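Local coordinates for protein terminal oxygenase component of carbazole 1,9a-dioxygenase (Sphingomonas, PDB 3GKQ) that probably dioxygenates carbazole as the terminal oxygenase of a Rieske non-heme iron system, passing electrons from a [2Fe-2S] cluster to a mononuclear iron site, at residues 137-140 / 141-145; 48-52 / 53-57; 174-177 / 178-181; 76-79 / 80-83; 150-153 / 154-158. All blocks are in the same frame, centred on the assembly; numbering follows the deposited sequence.

Along the chain the order is interaction 2, interaction 4, interaction 1, interaction 5, interaction 3. Interactions 2 and 4 belong to the Rieske part. They touch where Lys55 NZ probably hydrogen-bonds to Thr78 OG1, and Leu57 packs on Leu79 and Ser80. Interaction 1 lies on strand 135-140 and the loop after it, and packs on the hairpin of interaction 2, with Val140 against Leu51. Through Phe137 it also meets Val152 and Phe156 of interaction 5, and interaction 5 packs on the seven-stranded sheet. Interaction 3 touches none of the others and lies beside the mononuclear iron. Its centre is about 32 Å from that of interaction 4, so the two iron sites of one chain are far apart.

Interaction 1: residues 137-140 / 141-145; sequences FLFV and GDQEP
A chi1 of -175° sets CG of Phe139 opposite its own backbone N and sends the ring over to Pro145, six residues further on. A chi2 of 76° then turns one ring face to the proline. Pro145 CG sits 3.6 Å above the ring plane, displaced toward the rim. This is a CH-pi contact, with Pro145 CG 3.9 Å from the centroid of the Phe139 ring. The proline crosses the ring obliquely and touches several of its atoms. Pro145 CG is nearest Phe139 CD2, Pro145 CB approaches CG and CD1, and Pro145 CA lies 3.9 Å from Phe139 CZ.

The loop between them curls round the same ring. Gln143 O comes obliquely to within 3.2 Å of Phe139 CE2. Gly141 is fully extended and passes close by: a beta carbon there would stand about 3.2 Å from Phe139 CE2. One water bridges two backbone groups where the loop leaves the strand. It donates to Phe139 O at 2.7 Å and accepts from Gly141 N at 3.0 Å. Replacing Phe139 by an alanine would probably open a gap beside Pro145 and let the loop lose its fixed path.

The contact joins strand 135-140, the middle strand between 31-35 and 129-132, to the loop after it. Trp32 of strand 31-35 meets the Phe139 ring edge-to-face and also touches Pro145. Asp142 ties the loop back by a salt bridge to Arg29. Val140 packs instead on the hairpin of strands 47-51 and 54-61.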
loop_
_atom_site.group_PDB
_atom_site.type_symbol
_atom_site.label_atom_id
_atom_site.label_comp_id
_atom_site.label_asym_id
_atom_site.label_seq_id
_atom_site.Cartn_x
_atom_site.Cartn_y
_atom_site.Cartn_z
ATOM N N PHE A 137 8.527 -31.762 -3.331
ATOM C CA PHE A 137 7.262 -31.472 -4.002
ATOM C C PHE A 137 6.088 -31.664 -3.048
ATOM O O PHE A 137 6.078 -32.599 -2.240
ATOM C CB PHE A 137 7.037 -32.403 -5.195
ATOM C CG PHE A 137 7.996 -32.198 -6.329
ATOM C CD1 PHE A 137 9.289 -32.714 -6.271
ATOM C CD2 PHE A 137 7.593 -31.519 -7.474
ATOM C CE1 PHE A 137 10.166 -32.560 -7.342
ATOM C CE2 PHE A 137 8.461 -31.356 -8.551
ATOM C CZ PHE A 137 9.753 -31.879 -8.486
ATOM N N LEU A 138 5.099 -30.783 -3.149
ATOM C CA LEU A 138 3.902 -30.886 -2.327
ATOM C C LEU A 138 2.705 -31.040 -3.255
ATOM O O LEU A 138 2.677 -30.452 -4.338
ATOM C CB LEU A 138 3.698 -29.627 -1.486
ATOM C CG LEU A 138 4.773 -29.190 -0.495
ATOM C CD1 LEU A 138 4.257 -27.984 0.284
ATOM C CD2 LEU A 138 5.120 -30.336 0.448
ATOM N N PHE A 139 1.727 -31.839 -2.847
ATOM C CA PHE A 139 0.522 -31.991 -3.651
ATOM C C PHE A 139 -0.523 -31.068 -3.030
ATOM O O PHE A 139 -0.830 -31.178 -1.842
ATOM C CB PHE A 139 0.007 -33.431 -3.627
ATOM C CG PHE A 139 -1.162 -33.665 -4.546
ATOM C CD1 PHE A 139 -0.972 -33.781 -5.919
ATOM C CD2 PHE A 139 -2.460 -33.737 -4.041
ATOM C CE1 PHE A 139 -2.051 -33.963 -6.782
ATOM C CE2 PHE A 139 -3.550 -33.920 -4.895
ATOM C CZ PHE A 139 -3.343 -34.032 -6.271
ATOM N N VAL A 140 -1.051 -30.145 -3.825
ATOM C CA VAL A 140 -2.059 -29.214 -3.341
ATOM C C VAL A 140 -3.381 -29.582 -3.992
ATOM O O VAL A 140 -3.572 -29.372 -5.188
ATOM C CB VAL A 140 -1.712 -27.760 -3.713
ATOM C CG1 VAL A 140 -2.785 -26.813 -3.172
ATOM C CG2 VAL A 140 -0.343 -27.394 -3.153
ATOM N N GLY A 141 -4.288 -30.144 -3.201
ATOM C CA GLY A 141 -5.575 -30.545 -3.737
ATOM C C GLY A 141 -6.378 -31.345 -2.733
ATOM O O GLY A 141 -5.948 -31.532 -1.593
ATOM N N ASP A 142 -7.542 -31.826 -3.164
ATOM C CA ASP A 142 -8.433 -32.590 -2.299
ATOM C C ASP A 142 -8.574 -34.045 -2.722
ATOM O O ASP A 142 -9.116 -34.861 -1.983
ATOM C CB ASP A 142 -9.807 -31.933 -2.298
ATOM C CG ASP A 142 -9.726 -30.438 -2.098
ATOM O OD1 ASP A 142 -9.401 -30.010 -0.968
ATOM O OD2 ASP A 142 -9.970 -29.696 -3.080
ATOM N N GLN A 143 -8.097 -34.373 -3.914
ATOM C CA GLN A 143 -8.198 -35.742 -4.391
ATOM C C GLN A 143 -6.898 -36.501 -4.188
ATOM O O GLN A 143 -5.856 -35.906 -3.900
ATOM C CB GLN A 143 -8.582 -35.754 -5.871
ATOM C CG GLN A 143 -7.596 -35.051 -6.784
ATOM C CD GLN A 143 -8.168 -34.820 -8.167
ATOM O OE1 GLN A 143 -9.238 -34.226 -8.312
ATOM N NE2 GLN A 143 -7.458 -35.284 -9.194
ATOM N N GLU A 144 -6.972 -37.822 -4.322
ATOM C CA GLU A 144 -5.801 -38.672 -4.173
ATOM C C GLU A 144 -4.769 -38.275 -5.211
ATOM O O GLU A 144 -5.097 -38.057 -6.373
ATOM C CB GLU A 144 -6.179 -40.145 -4.358
ATOM C CG GLU A 144 -6.636 -40.824 -3.078
ATOM C CD GLU A 144 -5.497 -41.009 -2.089
ATOM O OE1 GLU A 144 -4.524 -41.720 -2.432
ATOM O OE2 GLU A 144 -5.572 -40.443 -0.975
ATOM N N PRO A 145 -3.501 -38.164 -4.796
ATOM C CA PRO A 145 -2.415 -37.786 -5.702
ATOM C C PRO A 145 -2.134 -38.807 -6.799
ATOM O O PRO A 145 -2.141 -40.013 -6.555
ATOM C CB PRO A 145 -1.218 -37.636 -4.765
ATOM C CG PRO A 145 -1.846 -37.231 -3.474
ATOM C CD PRO A 145 -3.043 -38.146 -3.397
HETATM O O HOH W 1 -3.182 -31.090 -0.532
#

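Interaction 2: residues 48-52 / 53-57; sequences PVQLL and GEKVL
Gln50 pairs with Lys55 across a tight hairpin, in a non-hydrogen-bonded position. Its CB lies 3.8 Å from Glu54 O, and CG is closer to that oxygen, at 3.5 Å. CG is anti to the backbone N (chi1 -178°), and chi2, 179°, keeps the chain extended; the amide ends over the neighbouring strand. There OE1 of Gln50 meets CG of Lys55 at 3.8 Å, while NE2 lies over CA of Gly53. The hydrogen-bond partner of NE2 is Ile290 O, in the loop after strand 282-289. A leucine in place of Gln50 would probably leave Ile290 O without this donor and weaken the link from hairpin to loop.

The backbones are held by two pairs of bonds. Val49 and Val56 bond both ways; Val49 N reaches Val56 O at 2.8 Å, almost straight, with 168° at the hydrogen. Leu51 and Glu54 do the same nearer the turn. On the face away from Gln50, Val56 touches both Val49 and Leu51: its CB meets Val49 CG2 and its CG2 is 3.9 Å from Leu51 CD2. Glu54, on this face too, is held by Tyr127 and Arg29.

Leu52 and Gly53 both have positive phi. They form a type I' turn from Leu51 to Glu54, the classic turn of a beta hairpin with a two-residue loop. Here the hairpin belongs to the Rieske part of the chain.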
loop_
_atom_site.group_PDB
_atom_site.type_symbol
_atom_site.label_atom_id
_atom_site.label_comp_id
_atom_site.label_asym_id
_atom_site.label_seq_id
_atom_site.Cartn_x
_atom_site.Cartn_y
_atom_site.Cartn_z
ATOM N N PRO A 48 8.822 -22.529 6.914
ATOM C CA PRO A 48 7.522 -22.151 6.347
ATOM C C PRO A 48 7.626 -21.803 4.860
ATOM O O PRO A 48 8.639 -21.278 4.407
ATOM C CB PRO A 48 7.126 -20.944 7.187
ATOM C CG PRO A 48 8.450 -20.291 7.452
ATOM C CD PRO A 48 9.334 -21.471 7.804
ATOM N N VAL A 49 6.582 -22.121 4.106
ATOM C CA VAL A 49 6.534 -21.803 2.684
ATOM C C VAL A 49 5.093 -21.447 2.337
ATOM O O VAL A 49 4.170 -21.711 3.115
ATOM C CB VAL A 49 6.953 -23.002 1.782
ATOM C CG1 VAL A 49 8.411 -23.381 2.029
ATOM C CG2 VAL A 49 6.038 -24.185 2.041
ATOM N N GLN A 50 4.903 -20.844 1.171
ATOM C CA GLN A 50 3.564 -20.497 0.719
ATOM C C GLN A 50 3.474 -20.790 -0.768
ATOM O O GLN A 50 4.330 -20.364 -1.540
ATOM C CB GLN A 50 3.257 -19.016 0.966
ATOM C CG GLN A 50 1.837 -18.612 0.554
ATOM C CD GLN A 50 1.532 -17.146 0.830
ATOM O OE1 GLN A 50 1.876 -16.617 1.887
ATOM N NE2 GLN A 50 0.868 -16.491 -0.112
ATOM N N LEU A 51 2.458 -21.548 -1.164
ATOM C CA LEU A 51 2.262 -21.854 -2.573
ATOM C C LEU A 51 0.766 -21.858 -2.842
ATOM O O LEU A 51 -0.023 -22.339 -2.021
ATOM C CB LEU A 51 2.870 -23.211 -2.951
ATOM C CG LEU A 51 2.147 -24.487 -2.521
ATOM C CD1 LEU A 51 2.745 -25.678 -3.259
ATOM C CD2 LEU A 51 2.258 -24.665 -1.020
ATOM N N LEU A 52 0.380 -21.310 -3.989
ATOM C CA LEU A 52 -1.027 -21.231 -4.363
ATOM C C LEU A 52 -1.874 -20.556 -3.288
ATOM O O LEU A 52 -3.040 -20.902 -3.089
ATOM C CB LEU A 52 -1.576 -22.626 -4.683
ATOM C CG LEU A 52 -1.177 -23.169 -6.060
ATOM C CD1 LEU A 52 0.300 -23.561 -6.065
ATOM C CD2 LEU A 52 -2.036 -24.372 -6.402
ATOM N N GLY A 53 -1.273 -19.588 -2.598
ATOM C CA GLY A 53 -1.973 -18.853 -1.559
ATOM C C GLY A 53 -2.118 -19.564 -0.222
ATOM O O GLY A 53 -2.678 -19.004 0.717
ATOM N N GLU A 54 -1.618 -20.792 -0.126
ATOM C CA GLU A 54 -1.723 -21.560 1.110
ATOM C C GLU A 54 -0.412 -21.568 1.898
ATOM O O GLU A 54 0.660 -21.793 1.339
ATOM C CB GLU A 54 -2.164 -22.994 0.781
ATOM C CG GLU A 54 -3.602 -23.068 0.241
ATOM C CD GLU A 54 -4.027 -24.475 -0.183
ATOM O OE1 GLU A 54 -3.519 -25.463 0.381
ATOM O OE2 GLU A 54 -4.892 -24.589 -1.076
ATOM N N LYS A 55 -0.505 -21.307 3.199
ATOM C CA LYS A 55 0.676 -21.287 4.059
ATOM C C LYS A 55 0.927 -22.673 4.640
ATOM O O LYS A 55 0.078 -23.241 5.327
ATOM C CB LYS A 55 0.494 -20.251 5.168
ATOM C CG LYS A 55 0.429 -18.819 4.636
ATOM C CD LYS A 55 0.079 -17.810 5.720
ATOM C CE LYS A 55 1.191 -17.670 6.746
ATOM N NZ LYS A 55 0.832 -16.689 7.816
ATOM N N VAL A 56 2.107 -23.210 4.356
ATOM C CA VAL A 56 2.480 -24.547 4.798
ATOM C C VAL A 56 3.760 -24.547 5.633
ATOM O O VAL A 56 4.630 -23.699 5.445
ATOM C CB VAL A 56 2.673 -25.467 3.565
ATOM C CG1 VAL A 56 2.977 -26.893 3.999
ATOM C CG2 VAL A 56 1.416 -25.422 2.687
ATOM N N LEU A 57 3.862 -25.490 6.566
ATOM C CA LEU A 57 5.048 -25.601 7.409
ATOM C C LEU A 57 5.696 -26.957 7.141
ATOM O O LEU A 57 5.051 -28.001 7.272
ATOM C CB LEU A 57 4.683 -25.503 8.894
ATOM C CG LEU A 57 5.574 -24.638 9.800
ATOM C CD1 LEU A 57 5.419 -25.125 11.234
ATOM C CD2 LEU A 57 7.038 -24.691 9.380
#

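Interaction 3: residues 174-177 / 178-181; sequences WRMG and VENG
Trp174 and Val178, one turn apart, meet through both backbone and side chain. The hydrogen bonds are those of an alpha helix. Val178 N donates to Trp174 O at 3.2 Å. Asn180 N reaches Met176 O at 3.0 Å. Gly181 N bonds to Gly177 O at 2.8 Å.

Apolar contact is made by one methyl. Val178 CG2 comes obliquely to the six-membered ring of Trp174, 3.5 Å from CE3 and 3.6 Å from CZ3. Chi1 of Trp174 is 72°, which puts CG between the backbone N and the carbonyl carbon. The indole and the valine then lie side by side and point the same way. Arg175 CG rests on one indole face, 3.3 Å above its plane and offset toward the rim.

Among the polar ends, Asn180 ND2 hydrogen-bonds to the iron ligand Asp334, as a second-shell residue that probably positions the carboxylate, and to Tyr95 OH of the second subunit. Glu179 forms salt bridges with Arg367 and with Arg75 of the second subunit, a residue of that subunit's [2Fe-2S] site, which is consistent with electron transfer between chains, as in related oxygenases.

Helix 174-181 is largely buried: helix 332-346 lies along Met176 and Asn180, helix 361-373 along Val178 and Glu179, and strand 282-289 packs on Trp174 and Val178.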
loop_
_atom_site.group_PDB
_atom_site.type_symbol
_atom_site.label_atom_id
_atom_site.label_comp_id
_atom_site.label_asym_id
_atom_site.label_seq_id
_atom_site.Cartn_x
_atom_site.Cartn_y
_atom_site.Cartn_z
ATOM N N TRP A 174 2.331 -16.024 -11.743
ATOM C CA TRP A 174 3.004 -17.191 -12.296
ATOM C C TRP A 174 2.833 -17.345 -13.806
ATOM O O TRP A 174 3.737 -17.825 -14.488
ATOM C CB TRP A 174 2.518 -18.468 -11.600
ATOM C CG TRP A 174 1.122 -18.865 -11.971
ATOM C CD1 TRP A 174 -0.044 -18.348 -11.477
ATOM C CD2 TRP A 174 0.745 -19.849 -12.942
ATOM N NE1 TRP A 174 -1.122 -18.950 -12.079
ATOM C CE2 TRP A 174 -0.667 -19.873 -12.984
ATOM C CE3 TRP A 174 1.465 -20.710 -13.782
ATOM C CZ2 TRP A 174 -1.377 -20.729 -13.838
ATOM C CZ3 TRP A 174 0.756 -21.564 -14.636
ATOM C CH2 TRP A 174 -0.651 -21.562 -14.654
ATOM N N ARG A 175 1.685 -16.935 -14.334
ATOM C CA ARG A 175 1.442 -17.061 -15.768
ATOM C C ARG A 175 2.401 -16.220 -16.606
ATOM O O ARG A 175 2.721 -16.587 -17.734
ATOM C CB ARG A 175 -0.015 -16.710 -16.092
ATOM C CG ARG A 175 -1.012 -17.713 -15.495
ATOM C CD ARG A 175 -2.454 -17.233 -15.604
ATOM N NE ARG A 175 -2.668 -15.982 -14.879
ATOM C CZ ARG A 175 -3.811 -15.299 -14.882
ATOM N NH1 ARG A 175 -4.854 -15.745 -15.570
ATOM N NH2 ARG A 175 -3.907 -14.161 -14.214
ATOM N N MET A 176 2.868 -15.100 -16.062
ATOM C CA MET A 176 3.812 -14.268 -16.796
ATOM C C MET A 176 5.100 -15.063 -16.987
ATOM O O MET A 176 5.795 -14.908 -17.993
ATOM C CB MET A 176 4.108 -12.971 -16.033
ATOM C CG MET A 176 2.896 -12.055 -15.876
ATOM S SD MET A 176 2.093 -11.609 -17.441
ATOM C CE MET A 176 0.748 -12.824 -17.496
ATOM N N GLY A 177 5.404 -15.916 -16.011
ATOM C CA GLY A 177 6.594 -16.743 -16.082
ATOM C C GLY A 177 6.456 -17.802 -17.159
ATOM O O GLY A 177 7.360 -17.987 -17.975
ATOM N N VAL A 178 5.317 -18.492 -17.176
ATOM C CA VAL A 178 5.081 -19.535 -18.171
ATOM C C VAL A 178 4.966 -18.930 -19.564
ATOM O O VAL A 178 5.526 -19.461 -20.523
ATOM C CB VAL A 178 3.788 -20.331 -17.869
ATOM C CG1 VAL A 178 3.750 -21.601 -18.711
ATOM C CG2 VAL A 178 3.727 -20.684 -16.403
ATOM N N GLU A 179 4.235 -17.824 -19.677
ATOM C CA GLU A 179 4.069 -17.148 -20.958
ATOM C C GLU A 179 5.463 -16.805 -21.503
ATOM O O GLU A 179 5.795 -17.141 -22.641
ATOM C CB GLU A 179 3.248 -15.859 -20.787
ATOM C CG GLU A 179 1.758 -16.036 -20.408
ATOM C CD GLU A 179 0.853 -16.292 -21.611
ATOM O OE1 GLU A 179 1.050 -15.630 -22.651
ATOM O OE2 GLU A 179 -0.065 -17.139 -21.513
ATOM N N ASN A 180 6.275 -16.144 -20.681
ATOM C CA ASN A 180 7.634 -15.758 -21.072
ATOM C C ASN A 180 8.512 -16.978 -21.384
ATOM O O ASN A 180 9.253 -16.986 -22.365
ATOM C CB ASN A 180 8.268 -14.914 -19.954
ATOM C CG ASN A 180 9.772 -14.714 -20.131
ATOM O OD1 ASN A 180 10.571 -15.196 -19.325
ATOM N ND2 ASN A 180 10.158 -13.989 -21.172
ATOM N N GLY A 181 8.416 -18.010 -20.552
ATOM C CA GLY A 181 9.216 -19.204 -20.769
ATOM C C GLY A 181 8.960 -19.937 -22.081
ATOM O O GLY A 181 9.901 -20.317 -22.776
#

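Interaction 4: residues 76-79 / 80-83; sequences GVTL and SDKV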
loop_
_atom_site.group_PDB
_atom_site.type_symbol
_atom_site.label_atom_id
_atom_site.label_comp_id
_atom_site.label_asym_id
_atom_site.label_seq_id
_atom_site.Cartn_x
_atom_site.Cartn_y
_atom_site.Cartn_z
ATOM N N GLY A 76 -6.185 -19.445 15.239
ATOM C CA GLY A 76 -5.684 -19.152 13.909
ATOM C C GLY A 76 -4.335 -18.481 13.754
ATOM O O GLY A 76 -4.070 -17.909 12.700
ATOM N N VAL A 77 -3.475 -18.540 14.770
ATOM C CA VAL A 77 -2.164 -17.919 14.636
ATOM C C VAL A 77 -1.299 -18.744 13.694
ATOM O O VAL A 77 -1.600 -19.910 13.412
ATOM C CB VAL A 77 -1.426 -17.800 15.992
ATOM C CG1 VAL A 77 -2.273 -17.001 16.975
ATOM C CG2 VAL A 77 -1.093 -19.194 16.542
ATOM N N THR A 78 -0.230 -18.129 13.204
ATOM C CA THR A 78 0.696 -18.810 12.314
ATOM C C THR A 78 1.707 -19.544 13.201
ATOM O O THR A 78 2.445 -18.917 13.956
ATOM C CB THR A 78 1.422 -17.796 11.411
ATOM O OG1 THR A 78 0.458 -17.138 10.574
ATOM C CG2 THR A 78 2.458 -18.491 10.541
ATOM N N LEU A 79 1.729 -20.869 13.115
ATOM C CA LEU A 79 2.636 -21.671 13.940
ATOM C C LEU A 79 4.095 -21.264 13.788
ATOM O O LEU A 79 4.806 -21.108 14.783
ATOM C CB LEU A 79 2.485 -23.156 13.602
ATOM C CG LEU A 79 1.119 -23.785 13.895
ATOM C CD1 LEU A 79 1.043 -25.175 13.266
ATOM C CD2 LEU A 79 0.899 -23.856 15.395
ATOM N N SER A 80 4.531 -21.074 12.544
ATOM C CA SER A 80 5.915 -20.705 12.256
ATOM C C SER A 80 6.355 -19.340 12.784
ATOM O O SER A 80 7.530 -18.991 12.669
ATOM C CB SER A 80 6.190 -20.785 10.746
ATOM O OG SER A 80 5.439 -19.820 10.023
ATOM N N ASP A 81 5.433 -18.560 13.347
ATOM C CA ASP A 81 5.821 -17.264 13.906
ATOM C C ASP A 81 6.754 -17.488 15.109
ATOM O O ASP A 81 7.513 -16.598 15.492
ATOM C CB ASP A 81 4.593 -16.460 14.350
ATOM C CG ASP A 81 3.920 -15.715 13.189
ATOM O OD1 ASP A 81 4.405 -15.811 12.041
ATOM O OD2 ASP A 81 2.903 -15.031 13.435
ATOM N N LYS A 82 6.672 -18.673 15.709
ATOM C CA LYS A 82 7.531 -19.036 16.840
ATOM C C LYS A 82 7.494 -20.547 17.024
ATOM O O LYS A 82 6.729 -21.071 17.840
ATOM C CB LYS A 82 7.080 -18.347 18.129
ATOM C CG LYS A 82 8.083 -18.526 19.276
ATOM C CD LYS A 82 7.721 -17.707 20.506
ATOM C CE LYS A 82 8.865 -17.714 21.518
ATOM N NZ LYS A 82 9.294 -19.105 21.895
ATOM N N VAL A 83 8.323 -21.241 16.253
ATOM C CA VAL A 83 8.380 -22.694 16.289
ATOM C C VAL A 83 8.829 -23.237 17.642
ATOM O O VAL A 83 9.870 -22.843 18.169
ATOM C CB VAL A 83 9.331 -23.238 15.198
ATOM C CG1 VAL A 83 9.350 -24.763 15.239
ATOM C CG2 VAL A 83 8.884 -22.752 13.824
#
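Thr78, Leu79 and Ser80 carry this turn, with Asp81 closing over the first of them. CB of Thr78 is directed toward residues 80-83, while its OG1 hydrogen-bonds to Lys55 NZ. The methyl, CG2, stands opposite the backbone N and lies 3.3 Å from Ser80 OG. The Asp81 side chain crosses that of Thr78 at about a right angle, with Asp81 OD1 3.6 Å from Thr78 CG2. Asp81 N donates to Thr78 O at 3.1 Å. Thr78 O also takes a bond from Trp94 NE1, so two donors grip it.

This is a short 3-10 turn in the loop that follows the cluster ligands Cys72 and His74 of the Rieske domain. Val77 touches the [2Fe-2S] cluster, and the side chain of Leu79 is about 5 Å from it. Leu79 gives its backbone to the turn: Lys82 N bonds to Leu79 O at 3.2 Å, nearly straight at 169°.

Ser80 turns OG to Asp70, its hydrogen-bond partner, with a chi1 of 66°. Asp81 OD2 hydrogen-bonds to Ser340 OG of the third subunit; the same Ser340 OG also bonds to Thr78 N.

Interaction 5: residues 150-153 / 154-158; sequences EDVP and PGFLD
Two overlapping beta turns shape this loop between strands 135-140 and 161-170: a type II turn from Pro153 to Phe156, and a type I turn from Gly155 to Asp158. The first is closed by Phe156 N, which donates to Pro153 O at 3.2 Å with 163° at the hydrogen. Gly155 holds the third position of the type II turn, with a phi of 85° at which a beta carbon would jam against the carbonyl oxygen of Pro154. In the second turn Asp158 N bonds to Gly155 O.

The side chains fold over the turn. Chi1 of Val152, -57°, puts CG1 anti to the carbonyl carbon and CG2 between N and that carbon. There CG2 meets Leu157 CG at 4.0 Å, the two side chains crossing at about a right angle. Phe156 CB is 4.1 Å from the same Val152 methyl, CG2. The Phe156 ring runs past Val152 CB, which it meets obliquely. Pro153 CB lies 3.6 Å from Pro154 CD.

Beyond the loop, Phe284 and Trp286 meet the Phe156 ring edge-to-face, and Trp266 packs on both prolines. Phe156 also packs on Leu135, and the loop thus bridges strand 135-140 and the seven-stranded sheet. A water links the two segments: it accepts from Leu157 N at 3.2 Å and donates weakly to Pro153 O at 3.4 Å.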
loop_
_atom_site.group_PDB
_atom_site.type_symbol
_atom_site.label_atom_id
_atom_site.label_comp_id
_atom_site.label_asym_id
_atom_site.label_seq_id
_atom_site.Cartn_x
_atom_site.Cartn_y
_atom_site.Cartn_z
ATOM N N GLU A 150 3.557 -37.415 -13.719
ATOM C CA GLU A 150 2.566 -36.768 -14.571
ATOM C C GLU A 150 2.638 -35.243 -14.500
ATOM O O GLU A 150 2.108 -34.561 -15.375
ATOM C CB GLU A 150 1.150 -37.207 -14.187
ATOM C CG GLU A 150 0.737 -38.574 -14.712
ATOM C CD GLU A 150 -0.745 -38.841 -14.524
ATOM O OE1 GLU A 150 -1.562 -38.012 -14.980
ATOM O OE2 GLU A 150 -1.100 -39.877 -13.929
ATOM N N ASP A 151 3.290 -34.715 -13.465
ATOM C CA ASP A 151 3.400 -33.267 -13.287
ATOM C C ASP A 151 4.783 -32.658 -13.501
ATOM O O ASP A 151 5.027 -31.524 -13.089
ATOM C CB ASP A 151 2.892 -32.855 -11.898
ATOM C CG ASP A 151 1.377 -32.884 -11.792
ATOM O OD1 ASP A 151 0.702 -32.747 -12.832
ATOM O OD2 ASP A 151 0.860 -33.028 -10.665
ATOM N N VAL A 152 5.692 -33.404 -14.124
ATOM C CA VAL A 152 7.031 -32.890 -14.406
ATOM C C VAL A 152 7.361 -33.224 -15.862
ATOM O O VAL A 152 6.783 -34.145 -16.435
ATOM C CB VAL A 152 8.100 -33.502 -13.464
ATOM C CG1 VAL A 152 7.719 -33.236 -12.013
ATOM C CG2 VAL A 152 8.245 -34.998 -13.719
ATOM N N PRO A 153 8.286 -32.476 -16.481
ATOM C CA PRO A 153 8.634 -32.751 -17.880
ATOM C C PRO A 153 9.174 -34.164 -18.113
ATOM O O PRO A 153 9.715 -34.793 -17.204
ATOM C CB PRO A 153 9.686 -31.689 -18.195
ATOM C CG PRO A 153 9.362 -30.574 -17.236
ATOM C CD PRO A 153 9.056 -31.331 -15.970
ATOM N N PRO A 154 9.016 -34.683 -19.338
ATOM C CA PRO A 154 9.506 -36.023 -19.665
ATOM C C PRO A 154 11.006 -36.113 -19.392
ATOM O O PRO A 154 11.763 -35.208 -19.755
ATOM C CB PRO A 154 9.195 -36.149 -21.153
ATOM C CG PRO A 154 7.934 -35.349 -21.295
ATOM C CD PRO A 154 8.248 -34.118 -20.462
ATOM N N GLY A 155 11.421 -37.187 -18.727
ATOM C CA GLY A 155 12.830 -37.392 -18.441
ATOM C C GLY A 155 13.401 -36.717 -17.207
ATOM O O GLY A 155 14.556 -36.963 -16.846
ATOM N N PHE A 156 12.619 -35.868 -16.549
ATOM C CA PHE A 156 13.129 -35.193 -15.362
ATOM C C PHE A 156 13.463 -36.177 -14.245
ATOM O O PHE A 156 14.403 -35.961 -13.479
ATOM C CB PHE A 156 12.121 -34.171 -14.833
ATOM C CG PHE A 156 12.621 -33.406 -13.644
ATOM C CD1 PHE A 156 13.640 -32.467 -13.788
ATOM C CD2 PHE A 156 12.106 -33.649 -12.375
ATOM C CE1 PHE A 156 14.139 -31.786 -12.687
ATOM C CE2 PHE A 156 12.600 -32.972 -11.268
ATOM C CZ PHE A 156 13.618 -32.040 -11.421
ATOM N N LEU A 157 12.696 -37.256 -14.152
ATOM C CA LEU A 157 12.916 -38.246 -13.107
ATOM C C LEU A 157 13.789 -39.428 -13.527
ATOM O O LEU A 157 13.854 -40.429 -12.817
ATOM C CB LEU A 157 11.571 -38.764 -12.585
ATOM C CG LEU A 157 10.610 -37.711 -12.015
ATOM C CD1 LEU A 157 9.291 -38.368 -11.651
ATOM C CD2 LEU A 157 11.230 -37.046 -10.795
ATOM N N ASP A 158 14.464 -39.323 -14.670
ATOM C CA ASP A 158 15.330 -40.416 -15.112
ATOM C C ASP A 158 16.384 -40.702 -14.046
ATOM O O ASP A 158 16.968 -39.784 -13.469
ATOM C CB ASP A 158 16.014 -40.078 -16.438
ATOM C CG ASP A 158 15.066 -40.152 -17.618
ATOM O OD1 ASP A 158 13.978 -40.752 -17.469
ATOM O OD2 ASP A 158 15.409 -39.624 -18.697
HETATM O O HOH W 2 10.024 -37.886 -15.839
#